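Local coordinates for Lmo2125 protein (Listeria monocytogenes serovar 1/2a, PDB 5TU0) that binds maltose and, as a solute-binding lipoprotein, probably delivers the sugar to a membrane transporter for uptake, at residues Tyr22-Phe30 / Lys290-Gln301. The protein carries 2 engineered substitutions. Residues are numbered along the deposited sequence; the frame is centred on the assembly and turned at random.
Sequences YVNKIKGDF and KWLDYVTNQKNQ
Tyr294 and Tyr22 each drive a phenol hydroxyl across the interface into a helix backbone, in opposite directions. Tyr294 OH donates to Ile26 O at 2.6 Å, lying in the carbonyl plane on a lone pair; close to this bond helix 17-34 is kinked at Asp29, whose N lacks a bond to the turn before. Tyr22 OH donates to Asn300 O at 2.8 Å but meets it from above the carbonyl plane, and accepts from a water that also donates to Val295 O and is held by Gln301 NE2. Gln301 OE1 in turn accepts from Asn314 N.

The Tyr294 ring is clamped on both faces: Phe30 CB sits over one in a CH-pi contact, 3.8 Å from the centroid, and Asn300 ND2 lies over the other. That amide donates to Tyr294 O at 2.8 Å, while Asn297, the N-cap of helix 298-308, accepts from Asn300 N through OD1, bracing the turn between helices 285-295 and 298-308. With CG anti to the backbone N (chi1 179°), Phe30 extends its ring against the backbone of Lys290 and Trp291 (Phe30 CE1 to Trp291 N 3.5 Å), where the edge of Trp291 points at its face, CE3 to Phe30 CD2 3.6 Å, planes at 84°. Ile26 is a knob among Trp291, Tyr294, Val295 and Asn300, its CD1 3.8 Å from Val295 CG2. Trp291 continues edge-to-face to Trp276 on strand 272-278, and Val23 and Phe30 rest on strand 37-42. The arrangement is helix-on-helix packing around an aromatic cluster, within the layered alpha/beta lobe of a periplasmic-binding-protein fold.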
# COMPACT_ATOMS: atom_id res chain seq x y z
N TYR A 22 -13.02 14.81 -9.83
CA TYR A 22 -11.74 15.49 -9.69
C TYR A 22 -11.15 15.82 -11.04
O TYR A 22 -10.75 16.97 -11.29
CB TYR A 22 -10.76 14.63 -8.86
CG TYR A 22 -9.33 15.05 -9.02
CD1 TYR A 22 -8.87 16.23 -8.43
CD2 TYR A 22 -8.42 14.26 -9.73
CE1 TYR A 22 -7.55 16.63 -8.58
CE2 TYR A 22 -7.10 14.66 -9.88
CZ TYR A 22 -6.67 15.84 -9.29
OH TYR A 22 -5.35 16.24 -9.42
N VAL A 23 -11.10 14.83 -11.93
CA VAL A 23 -10.56 15.05 -13.27
C VAL A 23 -11.41 16.12 -14.01
O VAL A 23 -10.84 17.01 -14.66
CB VAL A 23 -10.40 13.74 -14.07
CG1 VAL A 23 -10.03 14.01 -15.52
CG2 VAL A 23 -9.34 12.86 -13.42
N ASN A 24 -12.73 16.04 -13.88
CA ASN A 24 -13.61 17.03 -14.51
C ASN A 24 -13.38 18.44 -13.99
O ASN A 24 -13.39 19.40 -14.77
CB ASN A 24 -15.09 16.64 -14.43
CG ASN A 24 -15.47 15.62 -15.49
OD1 ASN A 24 -14.91 15.60 -16.58
ND2 ASN A 24 -16.44 14.78 -15.18
N LYS A 25 -13.14 18.57 -12.69
CA LYS A 25 -12.84 19.86 -12.09
C LYS A 25 -11.55 20.46 -12.65
O LYS A 25 -11.53 21.63 -13.02
CB LYS A 25 -12.72 19.76 -10.57
CG LYS A 25 -12.57 21.12 -9.88
CD LYS A 25 -12.63 21.00 -8.36
CE LYS A 25 -13.09 22.28 -7.68
NZ LYS A 25 -14.55 22.48 -7.84
N ILE A 26 -10.48 19.68 -12.73
CA ILE A 26 -9.19 20.23 -13.15
C ILE A 26 -8.90 20.25 -14.65
O ILE A 26 -7.99 20.96 -15.07
CB ILE A 26 -8.00 19.51 -12.47
CG1 ILE A 26 -7.82 18.07 -13.00
CG2 ILE A 26 -8.19 19.53 -10.96
CD1 ILE A 26 -6.55 17.38 -12.54
N LYS A 27 -9.65 19.52 -15.47
CA LYS A 27 -9.29 19.44 -16.90
C LYS A 27 -9.36 20.78 -17.65
O LYS A 27 -8.59 21.02 -18.57
CB LYS A 27 -10.13 18.41 -17.63
CG LYS A 27 -11.57 18.82 -17.87
CD LYS A 27 -12.32 17.70 -18.54
CE LYS A 27 -13.69 18.16 -18.99
NZ LYS A 27 -14.50 17.01 -19.45
N GLY A 28 -10.27 21.65 -17.24
CA GLY A 28 -10.48 22.93 -17.92
C GLY A 28 -9.23 23.78 -18.13
O GLY A 28 -8.97 24.24 -19.24
N ASP A 29 -8.47 23.98 -17.06
CA ASP A 29 -7.27 24.82 -17.15
C ASP A 29 -6.18 24.18 -18.03
O ASP A 29 -5.43 24.89 -18.72
CB ASP A 29 -6.77 25.18 -15.76
CG ASP A 29 -7.73 26.08 -15.01
OD1 ASP A 29 -8.37 26.95 -15.64
OD2 ASP A 29 -7.85 25.94 -13.78
N PHE A 30 -6.15 22.85 -18.04
CA PHE A 30 -5.23 22.12 -18.91
C PHE A 30 -5.64 22.29 -20.37
O PHE A 30 -4.79 22.54 -21.24
CB PHE A 30 -5.20 20.65 -18.55
CG PHE A 30 -4.29 19.83 -19.40
CD1 PHE A 30 -2.94 19.75 -19.10
CD2 PHE A 30 -4.78 19.15 -20.51
CE1 PHE A 30 -2.07 19.00 -19.89
CE2 PHE A 30 -3.93 18.40 -21.31
CZ PHE A 30 -2.57 18.32 -21.00
N LYS A 290 2.48 16.18 -20.95
CA LYS A 290 2.06 17.45 -20.38
C LYS A 290 0.98 17.20 -19.30
O LYS A 290 1.02 17.81 -18.26
CB LYS A 290 1.60 18.41 -21.46
CG LYS A 290 2.74 18.89 -22.37
CD LYS A 290 2.20 19.78 -23.47
CE LYS A 290 3.30 20.38 -24.35
NZ LYS A 290 4.02 19.34 -25.14
N TRP A 291 0.08 16.25 -19.54
CA TRP A 291 -0.96 15.90 -18.55
C TRP A 291 -0.35 15.38 -17.25
O TRP A 291 -0.77 15.78 -16.18
CB TRP A 291 -1.97 14.89 -19.10
CG TRP A 291 -2.98 14.48 -18.08
CD1 TRP A 291 -2.94 13.37 -17.28
CD2 TRP A 291 -4.15 15.20 -17.69
NE1 TRP A 291 -4.02 13.34 -16.43
CE2 TRP A 291 -4.78 14.47 -16.67
CE3 TRP A 291 -4.72 16.41 -18.11
CZ2 TRP A 291 -5.97 14.89 -16.07
CZ3 TRP A 291 -5.91 16.83 -17.51
CH2 TRP A 291 -6.52 16.07 -16.50
N LEU A 292 0.61 14.47 -17.35
CA LEU A 292 1.27 13.96 -16.15
C LEU A 292 1.91 15.08 -15.32
O LEU A 292 1.79 15.09 -14.09
CB LEU A 292 2.30 12.87 -16.49
CG LEU A 292 1.81 11.42 -16.49
CD1 LEU A 292 0.63 11.21 -17.43
CD2 LEU A 292 2.94 10.45 -16.82
N ASP A 293 2.59 16.01 -16.00
CA ASP A 293 3.26 17.15 -15.35
C ASP A 293 2.25 18.10 -14.73
O ASP A 293 2.52 18.73 -13.70
CB ASP A 293 4.13 17.92 -16.36
CG ASP A 293 5.35 17.12 -16.84
OD1 ASP A 293 5.67 16.07 -16.23
OD2 ASP A 293 5.98 17.53 -17.84
N TYR A 294 1.10 18.24 -15.39
CA TYR A 294 0.00 19.06 -14.88
C TYR A 294 -0.65 18.44 -13.63
O TYR A 294 -0.69 19.05 -12.54
CB TYR A 294 -1.06 19.22 -15.96
CG TYR A 294 -2.32 19.96 -15.55
CD1 TYR A 294 -2.33 21.35 -15.48
CD2 TYR A 294 -3.50 19.28 -15.26
CE1 TYR A 294 -3.48 22.04 -15.12
CE2 TYR A 294 -4.66 19.97 -14.89
CZ TYR A 294 -4.64 21.36 -14.83
OH TYR A 294 -5.76 22.08 -14.46
N VAL A 295 -1.16 17.22 -13.77
CA VAL A 295 -1.92 16.58 -12.69
C VAL A 295 -1.07 16.30 -11.44
O VAL A 295 -1.62 16.18 -10.34
CB VAL A 295 -2.66 15.30 -13.20
CG1 VAL A 295 -1.69 14.15 -13.44
CG2 VAL A 295 -3.71 14.83 -12.20
N THR A 296 0.26 16.23 -11.59
CA THR A 296 1.15 16.01 -10.46
C THR A 296 1.81 17.30 -9.94
O THR A 296 2.68 17.23 -9.06
CB THR A 296 2.22 14.90 -10.72
OG1 THR A 296 3.07 15.28 -11.81
CG2 THR A 296 1.57 13.59 -11.03
N ASN A 297 1.40 18.47 -10.43
CA ASN A 297 1.96 19.71 -9.89
C ASN A 297 1.30 20.01 -8.54
O ASN A 297 0.34 19.34 -8.14
CB ASN A 297 1.93 20.91 -10.87
CG ASN A 297 0.53 21.46 -11.13
OD1 ASN A 297 -0.40 21.29 -10.36
ND2 ASN A 297 0.39 22.15 -12.26
N GLN A 298 1.81 21.01 -7.83
CA GLN A 298 1.30 21.31 -6.48
C GLN A 298 -0.18 21.69 -6.45
O GLN A 298 -0.91 21.18 -5.63
CB GLN A 298 2.11 22.43 -5.84
CG GLN A 298 1.62 22.78 -4.43
CD GLN A 298 2.47 23.83 -3.76
OE1 GLN A 298 3.46 24.29 -4.30
NE2 GLN A 298 2.08 24.20 -2.54
N LYS A 299 -0.60 22.59 -7.33
CA LYS A 299 -2.00 23.02 -7.37
C LYS A 299 -2.97 21.84 -7.53
O LYS A 299 -3.92 21.69 -6.74
CB LYS A 299 -2.21 24.04 -8.51
CG LYS A 299 -3.62 24.64 -8.57
CD LYS A 299 -3.72 25.73 -9.63
CE LYS A 299 -5.10 26.39 -9.63
NZ LYS A 299 -6.18 25.45 -10.02
N ASN A 300 -2.72 20.99 -8.51
CA ASN A 300 -3.64 19.89 -8.81
C ASN A 300 -3.56 18.77 -7.78
O ASN A 300 -4.54 18.11 -7.51
CB ASN A 300 -3.45 19.40 -10.24
CG ASN A 300 -3.80 20.47 -11.25
OD1 ASN A 300 -4.90 21.04 -11.21
ND2 ASN A 300 -2.86 20.77 -12.13
N GLN A 301 -2.38 18.59 -7.19
CA GLN A 301 -2.23 17.62 -6.10
C GLN A 301 -2.99 18.09 -4.85
O GLN A 301 -3.58 17.28 -4.13
CB GLN A 301 -0.76 17.34 -5.85
CG GLN A 301 -0.18 16.42 -6.90
CD GLN A 301 -0.16 14.97 -6.44
OE1 GLN A 301 0.73 14.59 -5.70
NE2 GLN A 301 -1.13 14.16 -6.88
O HOH W 1 -3.15 14.79 -8.82